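Side-chain contacts in SusD-like protein BACOVA_02651 (Bacteroides ovatus, PDB 5E75), which binds polysaccharide at the bacterial cell surface and probably captures xyloglucan before its transport into the periplasm for degradation: residues 112-117 with 162-167; 182-187 with 212-217; 218-223 with 384-389; 357-362 with 416-421. All blocks are in the same frame, centred on the assembly; numbering follows the deposited sequence.

Contact 1. Residues 112-117 with 162-167; sequences EARLMR and LNYAVD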
loop_
_atom_site.group_PDB
_atom_site.type_symbol
_atom_site.label_atom_id
_atom_site.label_comp_id
_atom_site.label_asym_id
_atom_site.label_seq_id
_atom_site.Cartn_x
_atom_site.Cartn_y
_atom_site.Cartn_z
ATOM N N GLU A 112 -5.219 17.154 9.372
ATOM C CA GLU A 112 -4.130 16.246 9.033
ATOM C C GLU A 112 -4.084 15.089 10.020
ATOM O O GLU A 112 -3.886 13.936 9.615
ATOM C CB GLU A 112 -2.806 16.996 9.029
ATOM C CG GLU A 112 -2.674 17.994 7.899
ATOM C CD GLU A 112 -1.383 18.776 8.003
ATOM O OE1 GLU A 112 -1.235 19.579 8.950
ATOM O OE2 GLU A 112 -0.481 18.550 7.185
ATOM N N ALA A 113 -4.264 15.379 11.307
ATOM C CA ALA A 113 -4.291 14.347 12.336
ATOM C C ALA A 113 -5.426 13.361 12.046
ATOM O O ALA A 113 -5.211 12.151 12.059
ATOM C CB ALA A 113 -4.459 14.971 13.702
ATOM N N ARG A 114 -6.627 13.867 11.775
ATOM C CA ARG A 114 -7.763 12.982 11.561
ATOM C C ARG A 114 -7.625 12.195 10.248
ATOM O O ARG A 114 -8.034 11.035 10.173
ATOM C CB ARG A 114 -9.076 13.762 11.615
ATOM C CG ARG A 114 -9.323 14.342 12.999
ATOM C CD ARG A 114 -10.715 14.941 13.166
ATOM N NE ARG A 114 -11.749 13.914 13.185
ATOM C CZ ARG A 114 -13.030 14.147 13.450
ATOM N NH1 ARG A 114 -13.443 15.376 13.731
ATOM N NH2 ARG A 114 -13.894 13.143 13.442
ATOM N N LEU A 115 -7.015 12.790 9.230
ATOM C CA LEU A 115 -6.736 12.054 7.992
ATOM C C LEU A 115 -5.818 10.877 8.261
ATOM O O LEU A 115 -6.055 9.766 7.772
ATOM C CB LEU A 115 -6.114 12.987 6.948
ATOM C CG LEU A 115 -5.615 12.359 5.634
ATOM C CD1 LEU A 115 -6.741 11.640 4.924
ATOM C CD2 LEU A 115 -4.974 13.380 4.680
ATOM N N MET A 116 -4.755 11.102 9.023
ATOM C CA MET A 116 -3.817 10.024 9.302
ATOM C C MET A 116 -4.450 8.967 10.185
ATOM O O MET A 116 -4.246 7.770 9.961
ATOM C CB MET A 116 -2.521 10.542 9.919
ATOM C CG MET A 116 -1.718 11.411 8.991
ATOM S SD MET A 116 -1.211 10.531 7.521
ATOM C CE MET A 116 -0.162 11.748 6.740
ATOM N N ARG A 117 -5.235 9.379 11.171
ATOM C CA ARG A 117 -5.935 8.434 12.025
ATOM C C ARG A 117 -6.882 7.560 11.197
ATOM O O ARG A 117 -6.964 6.341 11.402
ATOM C CB ARG A 117 -6.699 9.199 13.111
ATOM C CG ARG A 117 -7.348 8.313 14.168
ATOM C CD ARG A 117 -7.861 9.104 15.348
ATOM N NE ARG A 117 -8.992 9.939 15.028
ATOM C CZ ARG A 117 -9.523 10.815 15.878
ATOM N NH1 ARG A 117 -9.023 10.971 17.103
ATOM N NH2 ARG A 117 -10.568 11.522 15.504
ATOM N N LEU A 162 -12.507 11.342 7.928
ATOM C CA LEU A 162 -12.320 11.819 6.572
ATOM C C LEU A 162 -13.235 12.994 6.223
ATOM O O LEU A 162 -12.824 13.900 5.487
ATOM C CB LEU A 162 -12.498 10.667 5.581
ATOM C CG LEU A 162 -11.380 9.629 5.661
ATOM C CD1 LEU A 162 -11.743 8.389 4.872
ATOM C CD2 LEU A 162 -10.067 10.196 5.173
ATOM N N ASN A 163 -14.465 12.986 6.729
ATOM C CA ASN A 163 -15.382 14.112 6.494
ATOM C C ASN A 163 -14.768 15.403 7.016
ATOM O O ASN A 163 -14.796 16.413 6.336
ATOM C CB ASN A 163 -16.751 13.894 7.161
ATOM C CG ASN A 163 -17.626 12.894 6.427
ATOM O OD1 ASN A 163 -17.440 12.628 5.241
ATOM N ND2 ASN A 163 -18.622 12.368 7.127
ATOM N N TYR A 164 -14.200 15.353 8.215
ATOM C CA TYR A 164 -13.587 16.545 8.778
ATOM C C TYR A 164 -12.431 16.991 7.896
ATOM O O TYR A 164 -12.268 18.179 7.620
ATOM C CB TYR A 164 -13.114 16.310 10.211
ATOM C CG TYR A 164 -12.595 17.576 10.866
ATOM C CD1 TYR A 164 -11.277 18.006 10.671
ATOM C CD2 TYR A 164 -13.423 18.368 11.661
ATOM C CE1 TYR A 164 -10.810 19.180 11.247
ATOM C CE2 TYR A 164 -12.944 19.542 12.250
ATOM C CZ TYR A 164 -11.640 19.927 12.032
ATOM O OH TYR A 164 -11.137 21.075 12.579
ATOM N N ALA A 165 -11.616 16.048 7.432
ATOM C CA ALA A 165 -10.471 16.405 6.613
ATOM C C ALA A 165 -10.890 16.973 5.257
ATOM O O ALA A 165 -10.265 17.904 4.756
ATOM C CB ALA A 165 -9.545 15.203 6.426
ATOM N N VAL A 166 -11.936 16.411 4.649
ATOM C CA VAL A 166 -12.443 16.959 3.398
ATOM C C VAL A 166 -12.845 18.427 3.601
ATOM O O VAL A 166 -12.568 19.278 2.756
ATOM C CB VAL A 166 -13.653 16.155 2.867
ATOM C CG1 VAL A 166 -14.388 16.908 1.715
ATOM C CG2 VAL A 166 -13.200 14.768 2.399
ATOM N N ASP A 167 -13.514 18.710 4.712
ATOM C CA ASP A 167 -14.020 20.058 4.967
ATOM C C ASP A 167 -12.966 21.058 5.423
ATOM O O ASP A 167 -13.178 22.269 5.295
ATOM C CB ASP A 167 -15.142 20.006 5.999
ATOM C CG ASP A 167 -16.387 19.325 5.472
ATOM O OD1 ASP A 167 -16.578 19.278 4.235
ATOM O OD2 ASP A 167 -17.174 18.837 6.308
#

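Contact 2. Residues 182-187 with 212-217; sequences AAKGIL and RQYASD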
loop_
_atom_site.group_PDB
_atom_site.type_symbol
_atom_site.label_atom_id
_atom_site.label_comp_id
_atom_site.label_asym_id
_atom_site.label_seq_id
_atom_site.Cartn_x
_atom_site.Cartn_y
_atom_site.Cartn_z
ATOM N N ALA A 182 -6.761 14.526 -1.436
ATOM C CA ALA A 182 -6.323 13.282 -0.823
ATOM C C ALA A 182 -7.416 12.707 0.077
ATOM O O ALA A 182 -7.712 11.518 0.034
ATOM C CB ALA A 182 -5.050 13.506 -0.019
ATOM N N ALA A 183 -8.032 13.554 0.898
ATOM C CA ALA A 183 -9.103 13.102 1.786
ATOM C C ALA A 183 -10.294 12.565 0.984
ATOM O O ALA A 183 -10.858 11.537 1.331
ATOM C CB ALA A 183 -9.549 14.225 2.723
ATOM N N LYS A 184 -10.670 13.256 -0.084
ATOM C CA LYS A 184 -11.770 12.794 -0.915
ATOM C C LYS A 184 -11.434 11.452 -1.585
ATOM O O LYS A 184 -12.297 10.577 -1.699
ATOM C CB LYS A 184 -12.110 13.824 -1.989
ATOM C CG LYS A 184 -12.721 15.107 -1.473
ATOM C CD LYS A 184 -12.968 16.130 -2.581
ATOM C CE LYS A 184 -13.681 17.363 -2.021
ATOM N NZ LYS A 184 -13.813 18.446 -3.046
ATOM N N GLY A 185 -10.190 11.288 -2.027
ATOM C CA GLY A 185 -9.767 10.045 -2.655
ATOM C C GLY A 185 -9.816 8.858 -1.709
ATOM O O GLY A 185 -10.296 7.773 -2.068
ATOM N N ILE A 186 -9.316 9.046 -0.488
ATOM C CA ILE A 186 -9.401 7.980 0.515
ATOM C C ILE A 186 -10.864 7.679 0.845
ATOM O O ILE A 186 -11.259 6.528 0.951
ATOM C CB ILE A 186 -8.617 8.323 1.812
ATOM C CG1 ILE A 186 -7.133 8.582 1.506
ATOM C CG2 ILE A 186 -8.766 7.216 2.857
ATOM C CD1 ILE A 186 -6.312 7.394 1.239
ATOM N N LEU A 187 -11.675 8.722 0.999
ATOM C CA LEU A 187 -13.079 8.527 1.320
ATOM C C LEU A 187 -13.826 7.742 0.235
ATOM O O LEU A 187 -14.644 6.870 0.541
ATOM C CB LEU A 187 -13.736 9.883 1.614
ATOM C CG LEU A 187 -15.181 9.866 2.098
ATOM C CD1 LEU A 187 -15.347 8.982 3.328
ATOM C CD2 LEU A 187 -15.583 11.297 2.426
ATOM N N ARG A 212 -18.601 7.167 -6.109
ATOM C CA ARG A 212 -18.539 7.841 -7.412
ATOM C C ARG A 212 -18.460 9.353 -7.267
ATOM O O ARG A 212 -17.719 10.015 -7.979
ATOM C CB ARG A 212 -19.747 7.490 -8.278
ATOM C CG ARG A 212 -19.718 6.082 -8.839
ATOM C CD ARG A 212 -20.784 5.897 -9.895
ATOM N NE ARG A 212 -22.145 6.033 -9.378
ATOM C CZ ARG A 212 -22.911 5.021 -8.972
ATOM N NH1 ARG A 212 -22.464 3.775 -8.981
ATOM N NH2 ARG A 212 -24.147 5.252 -8.553
ATOM N N GLN A 213 -19.249 9.910 -6.359
ATOM C CA GLN A 213 -19.237 11.350 -6.179
ATOM C C GLN A 213 -17.870 11.863 -5.725
ATOM O O GLN A 213 -17.352 12.823 -6.282
ATOM C CB GLN A 213 -20.317 11.761 -5.188
ATOM C CG GLN A 213 -21.723 11.657 -5.745
ATOM C CD GLN A 213 -22.757 12.099 -4.734
ATOM O OE1 GLN A 213 -23.395 11.276 -4.080
ATOM N NE2 GLN A 213 -22.917 13.406 -4.589
ATOM N N TYR A 214 -17.277 11.219 -4.718
ATOM C CA TYR A 214 -15.970 11.655 -4.244
ATOM C C TYR A 214 -14.865 11.387 -5.273
ATOM O O TYR A 214 -14.011 12.241 -5.496
ATOM C CB TYR A 214 -15.643 11.019 -2.883
ATOM C CG TYR A 214 -16.418 11.671 -1.766
ATOM C CD1 TYR A 214 -16.053 12.914 -1.295
ATOM C CD2 TYR A 214 -17.529 11.061 -1.206
ATOM C CE1 TYR A 214 -16.769 13.538 -0.291
ATOM C CE2 TYR A 214 -18.260 11.680 -0.205
ATOM C CZ TYR A 214 -17.869 12.911 0.256
ATOM O OH TYR A 214 -18.605 13.512 1.265
ATOM N N ALA A 215 -14.868 10.205 -5.882
ATOM C CA ALA A 215 -13.813 9.888 -6.829
ATOM C C ALA A 215 -13.923 10.760 -8.086
ATOM O O ALA A 215 -12.923 11.252 -8.589
ATOM C CB ALA A 215 -13.833 8.403 -7.199
ATOM N N SER A 216 -15.143 10.973 -8.579
ATOM C CA SER A 216 -15.317 11.776 -9.790
ATOM C C SER A 216 -14.865 13.211 -9.557
ATOM O O SER A 216 -14.264 13.826 -10.423
ATOM C CB SER A 216 -16.757 11.744 -10.298
ATOM O OG SER A 216 -17.640 12.337 -9.392
ATOM N N ASP A 217 -15.134 13.738 -8.360
ATOM C CA ASP A 217 -14.706 15.099 -8.028
ATOM C C ASP A 217 -13.172 15.202 -8.163
ATOM O O ASP A 217 -12.642 16.095 -8.822
ATOM C CB ASP A 217 -15.200 15.441 -6.618
ATOM C CG ASP A 217 -15.001 16.894 -6.244
ATOM O OD1 ASP A 217 -14.831 17.753 -7.132
ATOM O OD2 ASP A 217 -15.039 17.164 -5.025
#

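Contact 3. Residues 218-223 with 384-389; sequences VCENSG and LYFFNR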
loop_
_atom_site.group_PDB
_atom_site.type_symbol
_atom_site.label_atom_id
_atom_site.label_comp_id
_atom_site.label_asym_id
_atom_site.label_seq_id
_atom_site.Cartn_x
_atom_site.Cartn_y
_atom_site.Cartn_z
ATOM N N VAL A 218 -12.448 14.251 -7.574
ATOM C CA VAL A 218 -10.993 14.250 -7.689
ATOM C C VAL A 218 -10.537 14.107 -9.144
ATOM O O VAL A 218 -9.697 14.868 -9.627
ATOM C CB VAL A 218 -10.369 13.131 -6.834
ATOM C CG1 VAL A 218 -8.857 13.100 -6.993
ATOM C CG2 VAL A 218 -10.735 13.309 -5.357
ATOM N N CYS A 219 -11.083 13.121 -9.839
ATOM C CA CYS A 219 -10.661 12.850 -11.202
ATOM C C CYS A 219 -10.931 14.015 -12.143
ATOM O O CYS A 219 -10.078 14.390 -12.950
ATOM C CB CYS A 219 -11.366 11.594 -11.724
ATOM S SG CYS A 219 -10.895 10.063 -10.878
ATOM N N GLU A 220 -12.136 14.565 -12.062
ATOM C CA GLU A 220 -12.562 15.612 -12.992
ATOM C C GLU A 220 -12.124 17.021 -12.622
ATOM O O GLU A 220 -11.876 17.823 -13.524
ATOM C CB GLU A 220 -14.084 15.624 -13.135
ATOM C CG GLU A 220 -14.718 14.308 -13.580
ATOM C CD GLU A 220 -14.568 13.978 -15.063
ATOM O OE1 GLU A 220 -13.771 14.618 -15.782
ATOM O OE2 GLU A 220 -15.269 13.030 -15.481
ATOM N N ASN A 221 -12.011 17.333 -11.324
ATOM C CA ASN A 221 -11.920 18.726 -10.876
ATOM C C ASN A 221 -10.621 19.119 -10.183
ATOM O O ASN A 221 -10.387 20.307 -9.952
ATOM C CB ASN A 221 -13.094 19.055 -9.933
ATOM C CG ASN A 221 -14.446 18.890 -10.603
ATOM O OD1 ASN A 221 -14.615 19.215 -11.782
ATOM N ND2 ASN A 221 -15.406 18.359 -9.866
ATOM N N SER A 222 -9.779 18.152 -9.825
ATOM C CA SER A 222 -8.570 18.461 -9.070
ATOM C C SER A 222 -7.514 19.228 -9.851
ATOM O O SER A 222 -6.679 19.898 -9.243
ATOM C CB SER A 222 -7.926 17.201 -8.498
ATOM O OG SER A 222 -7.376 16.389 -9.519
ATOM N N GLY A 223 -7.517 19.095 -11.177
ATOM C CA GLY A 223 -6.490 19.701 -12.000
ATOM C C GLY A 223 -5.194 18.906 -11.982
ATOM O O GLY A 223 -4.193 19.344 -12.549
ATOM N N LEU A 384 -15.001 4.413 -16.970
ATOM C CA LEU A 384 -14.235 3.643 -17.944
ATOM C C LEU A 384 -13.117 4.498 -18.545
ATOM O O LEU A 384 -12.000 4.012 -18.771
ATOM C CB LEU A 384 -15.155 3.092 -19.039
ATOM C CG LEU A 384 -14.474 2.238 -20.110
ATOM C CD1 LEU A 384 -13.806 0.984 -19.517
ATOM C CD2 LEU A 384 -15.507 1.859 -21.204
ATOM N N TYR A 385 -13.399 5.773 -18.793
ATOM C CA TYR A 385 -12.384 6.687 -19.294
ATOM C C TYR A 385 -11.192 6.723 -18.355
ATOM O O TYR A 385 -10.050 6.631 -18.797
ATOM C CB TYR A 385 -12.944 8.101 -19.486
ATOM C CG TYR A 385 -11.896 9.169 -19.717
ATOM C CD1 TYR A 385 -11.139 9.194 -20.878
ATOM C CD2 TYR A 385 -11.653 10.136 -18.752
ATOM C CE1 TYR A 385 -10.188 10.169 -21.086
ATOM C CE2 TYR A 385 -10.715 11.112 -18.945
ATOM C CZ TYR A 385 -9.976 11.125 -20.120
ATOM O OH TYR A 385 -9.030 12.097 -20.310
ATOM N N PHE A 386 -11.440 6.844 -17.057
ATOM C CA PHE A 386 -10.332 6.978 -16.119
ATOM C C PHE A 386 -9.593 5.664 -15.930
ATOM O O PHE A 386 -8.375 5.676 -15.752
ATOM C CB PHE A 386 -10.796 7.632 -14.808
ATOM C CG PHE A 386 -11.008 9.131 -14.940
ATOM C CD1 PHE A 386 -9.930 9.969 -15.092
ATOM C CD2 PHE A 386 -12.286 9.679 -14.981
ATOM C CE1 PHE A 386 -10.091 11.325 -15.256
ATOM C CE2 PHE A 386 -12.461 11.030 -15.166
ATOM C CZ PHE A 386 -11.364 11.861 -15.302
ATOM N N PHE A 387 -10.289 4.531 -16.028
ATOM C CA PHE A 387 -9.615 3.241 -16.091
ATOM C C PHE A 387 -8.653 3.241 -17.281
ATOM O O PHE A 387 -7.476 2.846 -17.174
ATOM C CB PHE A 387 -10.639 2.102 -16.231
ATOM C CG PHE A 387 -10.032 0.743 -16.429
ATOM C CD1 PHE A 387 -9.639 0.313 -17.693
ATOM C CD2 PHE A 387 -9.866 -0.120 -15.361
ATOM C CE1 PHE A 387 -9.080 -0.934 -17.877
ATOM C CE2 PHE A 387 -9.307 -1.388 -15.548
ATOM C CZ PHE A 387 -8.903 -1.777 -16.806
ATOM N N ASN A 388 -9.149 3.710 -18.420
ATOM C CA ASN A 388 -8.351 3.687 -19.632
ATOM C C ASN A 388 -7.212 4.696 -19.649
ATOM O O ASN A 388 -6.237 4.504 -20.390
ATOM C CB ASN A 388 -9.251 3.779 -20.877
ATOM C CG ASN A 388 -9.847 2.438 -21.240
ATOM O OD1 ASN A 388 -9.220 1.396 -21.055
ATOM N ND2 ASN A 388 -11.055 2.452 -21.767
ATOM N N ARG A 389 -7.279 5.735 -18.811
ATOM C CA ARG A 389 -6.148 6.634 -18.644
ATOM C C ARG A 389 -4.979 5.889 -17.993
ATOM O O ARG A 389 -3.821 6.140 -18.323
ATOM C CB ARG A 389 -6.521 7.856 -17.799
ATOM C CG ARG A 389 -7.335 8.930 -18.536
ATOM C CD ARG A 389 -6.478 9.704 -19.542
ATOM N NE ARG A 389 -5.409 10.397 -18.840
ATOM C CZ ARG A 389 -4.102 10.176 -18.983
ATOM N NH1 ARG A 389 -3.632 9.321 -19.882
ATOM N NH2 ARG A 389 -3.243 10.858 -18.231
#

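Contact 4. Residues 357-362 with 416-421; sequences ILRLAD and GMEYSN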
loop_
_atom_site.group_PDB
_atom_site.type_symbol
_atom_site.label_atom_id
_atom_site.label_comp_id
_atom_site.label_asym_id
_atom_site.label_seq_id
_atom_site.Cartn_x
_atom_site.Cartn_y
_atom_site.Cartn_z
ATOM N N ILE A 357 0.916 6.424 0.065
ATOM C CA ILE A 357 -0.323 6.000 0.699
ATOM C C ILE A 357 -1.458 6.060 -0.323
ATOM O O ILE A 357 -2.267 5.132 -0.411
ATOM C CB ILE A 357 -0.638 6.842 1.957
ATOM C CG1 ILE A 357 0.410 6.574 3.036
ATOM C CG2 ILE A 357 -2.050 6.549 2.485
ATOM C CD1 ILE A 357 0.327 7.508 4.255
ATOM N N LEU A 358 -1.505 7.138 -1.108
ATOM C CA LEU A 358 -2.493 7.278 -2.175
ATOM C C LEU A 358 -1.926 7.971 -3.419
ATOM O O LEU A 358 -1.427 9.099 -3.326
ATOM C CB LEU A 358 -3.710 8.070 -1.690
ATOM C CG LEU A 358 -4.862 8.207 -2.701
ATOM C CD1 LEU A 358 -5.522 6.851 -2.939
ATOM C CD2 LEU A 358 -5.869 9.236 -2.220
ATOM N N ARG A 359 -2.008 7.299 -4.569
ATOM C CA ARG A 359 -1.725 7.912 -5.860
ATOM C C ARG A 359 -3.015 8.221 -6.627
ATOM O O ARG A 359 -4.026 7.535 -6.478
ATOM C CB ARG A 359 -0.854 6.980 -6.724
ATOM C CG ARG A 359 0.566 6.897 -6.272
ATOM C CD ARG A 359 1.484 6.361 -7.342
ATOM N NE ARG A 359 1.443 4.921 -7.580
ATOM C CZ ARG A 359 0.953 4.340 -8.672
ATOM N NH1 ARG A 359 0.284 5.036 -9.585
ATOM N NH2 ARG A 359 1.100 3.035 -8.834
ATOM N N LEU A 360 -2.953 9.209 -7.512
ATOM C CA LEU A 360 -4.110 9.552 -8.342
ATOM C C LEU A 360 -4.608 8.358 -9.162
ATOM O O LEU A 360 -5.826 8.203 -9.341
ATOM C CB LEU A 360 -3.772 10.750 -9.233
ATOM C CG LEU A 360 -4.910 11.328 -10.067
ATOM C CD1 LEU A 360 -5.992 11.951 -9.205
ATOM C CD2 LEU A 360 -4.345 12.330 -11.045
ATOM N N ALA A 361 -3.710 7.489 -9.627
ATOM C CA ALA A 361 -4.162 6.341 -10.412
ATOM C C ALA A 361 -5.099 5.442 -9.607
ATOM O O ALA A 361 -5.961 4.788 -10.179
ATOM C CB ALA A 361 -3.000 5.543 -10.906
ATOM N N ASP A 362 -4.902 5.375 -8.296
ATOM C CA ASP A 362 -5.796 4.611 -7.416
ATOM C C ASP A 362 -7.211 5.194 -7.480
ATOM O O ASP A 362 -8.204 4.464 -7.546
ATOM C CB ASP A 362 -5.226 4.672 -5.996
ATOM C CG ASP A 362 -5.735 3.600 -5.078
ATOM O OD1 ASP A 362 -6.844 3.087 -5.268
ATOM O OD2 ASP A 362 -4.989 3.268 -4.135
ATOM N N GLY A 416 1.830 -3.022 -7.799
ATOM C CA GLY A 416 2.770 -4.028 -7.335
ATOM C C GLY A 416 3.920 -3.426 -6.549
ATOM O O GLY A 416 4.484 -2.401 -6.941
ATOM N N MET A 417 4.253 -4.056 -5.420
ATOM C CA MET A 417 5.357 -3.610 -4.556
ATOM C C MET A 417 5.145 -2.204 -3.995
ATOM O O MET A 417 6.092 -1.533 -3.616
ATOM C CB MET A 417 6.719 -3.749 -5.260
ATOM C CG MET A 417 7.089 -5.189 -5.627
ATOM S SD MET A 417 6.888 -6.382 -4.289
ATOM C CE MET A 417 7.778 -5.560 -2.948
ATOM N N GLU A 418 3.889 -1.785 -3.872
ATOM C CA GLU A 418 3.540 -0.554 -3.145
ATOM C C GLU A 418 2.811 -0.854 -1.839
ATOM O O GLU A 418 2.306 0.056 -1.187
ATOM C CB GLU A 418 2.711 0.407 -4.004
ATOM C CG GLU A 418 3.540 0.990 -5.128
ATOM C CD GLU A 418 2.775 1.918 -6.046
ATOM O OE1 GLU A 418 2.112 2.879 -5.569
ATOM O OE2 GLU A 418 2.909 1.693 -7.257
ATOM N N TYR A 419 2.791 -2.117 -1.445
ATOM C CA TYR A 419 2.286 -2.508 -0.125
ATOM C C TYR A 419 0.815 -2.175 0.045
ATOM O O TYR A 419 0.378 -1.844 1.143
ATOM C CB TYR A 419 3.150 -1.889 0.985
ATOM C CG TYR A 419 4.617 -1.688 0.590
ATOM C CD1 TYR A 419 5.427 -2.738 0.178
ATOM C CD2 TYR A 419 5.168 -0.413 0.622
ATOM C CE1 TYR A 419 6.778 -2.498 -0.202
ATOM C CE2 TYR A 419 6.481 -0.177 0.258
ATOM C CZ TYR A 419 7.262 -1.213 -0.162
ATOM O OH TYR A 419 8.572 -0.901 -0.504
ATOM N N SER A 420 0.060 -2.293 -1.046
ATOM C CA SER A 420 -1.356 -1.971 -1.055
ATOM C C SER A 420 -2.253 -3.110 -1.545
ATOM O O SER A 420 -3.426 -3.158 -1.201
ATOM C CB SER A 420 -1.592 -0.745 -1.938
ATOM O OG SER A 420 -1.094 -0.969 -3.243
ATOM N N ASN A 421 -1.732 -4.012 -2.358
ATOM C CA ASN A 421 -2.584 -5.005 -2.985
ATOM C C ASN A 421 -3.294 -5.897 -1.983
ATOM O O ASN A 421 -4.431 -6.274 -2.223
ATOM C CB ASN A 421 -1.811 -5.845 -4.012
ATOM C CG ASN A 421 -1.523 -5.100 -5.304
ATOM O OD1 ASN A 421 -2.225 -4.150 -5.671
ATOM N ND2 ASN A 421 -0.498 -5.543 -6.002
#

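Contact 1. Residues 112-117 with 162-167
OD1 of Asp161 is gripped by two arginines, through NE of Arg114 and NH2 of Arg117, and the same Arg114 guanidinium lies against Tyr164 on the facing helix. Segments 112-117 and 162-167, on helices 103-125 and 151-168, run roughly antiparallel, their local axes at 141° and 8.1 Å apart at closest approach, within the alpha-helical part of this SusD-family protein, a family grouped with the TPR proteins. A bend at chi3 (70°) turns the guanidinium of Arg114 across the start of the tyrosine side chain. One face of the flat group is covered by Tyr164 CB, which sits toward its rim, while NH1 comes obliquely to the ring and lies 3.6 Å from CD2 of Tyr164. Further back, the methylene CD of Arg114 is 4.0 Å from Tyr164 CG. The guanidinium and ring planes are only 24° apart, yet the two groups are displaced, and the meeting is a skewed contact at the root of the ring. With NH2 held by Glu519 as well, the guanidinium is fixed in rotation by carboxylates while Tyr164 CB lies against one face. The tyrosine side chain also touches Thr107, Ile110 and Ala111 of helix 103-125. On the buried side of the pair the packing is purely apolar: Leu115 CD1 meets Leu162 CD2 at 3.6 Å, the two leucines crossing obliquely. Next to them, Leu115 CB lies 4.1 Å from the methyl CB of Ala165.

Contact 2. Residues 182-187 with 212-217
Segments 182-187 and 212-217, on helices 180-195 and 205-221, run roughly antiparallel, their local axes at 142° and 8.0 Å apart at closest approach, with the CA atoms of Lys184 and Tyr214 nearest each other. The closeness shows at the backbone, where the carbonyl O of Lys184 is 3.6 Å from CB of Tyr214. From there the tyrosine ring meets two side chains of the partner helix, one over a face and one at an edge. Leu187 places its methyl CD2 over one face, 3.7 Å from the ring centroid and 17° off the normal, a CH-pi contact displaced toward CZ. Lys184 passes the edge of the same ring near its plane, its CG 4.0 Å from Tyr214 CD1, and the two side chains run at about a right angle. The lysine chain is extended beyond CG, which carries NZ past the ring to Asp217, one helical turn along. Lys184 NZ donates to Asp217 OD2 at 2.7 Å in a salt bridge, approaching on the syn side of the oxygen and 26° out of the carboxylate plane. The other oxygen, OD1, is bonded by Asn221 ND2, so both ends of the carboxylate have partners. With Lys184 cut back to an alanine, OD2 of Asp217 would probably lose its countercharge and the CD1 edge of Tyr214 its aliphatic cover. The apolar stem and charged end of one lysine thus serve different partners, joining ring packing to an ion pair at a partly exposed helix junction.

Contact 3. Residues 218-223 with 384-389
The ring of Phe386 is covered on both faces: Cys219 CB stands over the centre of one, and CD2 of its neighbour Tyr385 over the centre of the other. The cysteine is close, its CB 3.6 Å from the ring centroid and 11° off the normal. SG lies over the same face, 4.3 Å from the centroid, with CG of the ring its nearest atom. At the edge, near the ring plane, comes the carboxylate of Glu220, whose OE2 is 3.5 Å from Phe386 CE2. The carboxylate and ring planes stand nearly perpendicular, 81° apart. A bend at chi2 swings the end of Glu220 toward the ring, and the edge hydrogens there would suit a negative group. Its main polar partner, however, is Arg382, which bonds OE2 in a salt bridge and probably does more to fix the carboxylate. Beyond these segments, Tyr364 of helix 360-372 touches both Cys219 and Phe386, its ring at about 60° to that of the phenylalanine. The meeting is a sulfur-aromatic and CH-pi contact, through which the C-terminal part of helix 205-221 packs against helix 382-393 in the largely alpha-helical SusD fold.

Contact 4. Residues 357-362 with 416-421
Arg359 grips Glu418 side-on with two nitrogens, one to each carboxylate oxygen. NE donates to OE1 of Glu418 at 2.9 Å and 165°, and NH2 to OE2 of the same residue at 2.7 Å and 160°. Both oxygens use their syn lone pairs and lie close to the guanidinium plane, although the two flat groups are turned 36° against each other. The Glu418 chain is straight past CG, its side chain at about a right angle to that of the arginine. A second shell adds charge on each side: Lys332 NZ also binds OE2 of Glu418 and bonds the carbonyl O of Gly416, while NH1 of Arg359 pairs with Glu243 and Glu414. Arg359 occupies the N-cap position where strand 355-359 passes into helix 360-372; just before it, Ile357 and Leu358 both face Leu246, a classic beta bulge in the antiparallel pair with strand 244-248. A leucine in place of Arg359 would probably leave Glu243 and Glu414 without their shared cation and Glu418 without the two-pronged grip on its carboxylate, all in a buried setting. The loop bearing Glu418, between helices 404-415 and 421-431, is held farther out by Asp50, which bonds Met417 N and Asn421 ND2.

In the fold
The centres of contacts 1 to 3 lie about 18 to 21 Å from the centre of the chain, that of contact 4 about 5 Å; contacts 1, 3 and 4 are buried and contact 2 partly so. Contacts 1 and 2 are both roughly antiparallel helix pairs and adjoin through helices 151-168 and 180-195; contacts 2 and 3 share helix 205-221, and Val218 packs on Lys184 between them. Contact 3 touches contact 4 where Val218 meets Leu360. The chemistry changes: partly exposed arginine and tyrosine flank buried leucines in contact 1, contact 2 mixes a ring with an ion pair, contact 3 is mainly aromatic and sulfur packing, and contact 4 rests on charge pairing between a strand end and a loop.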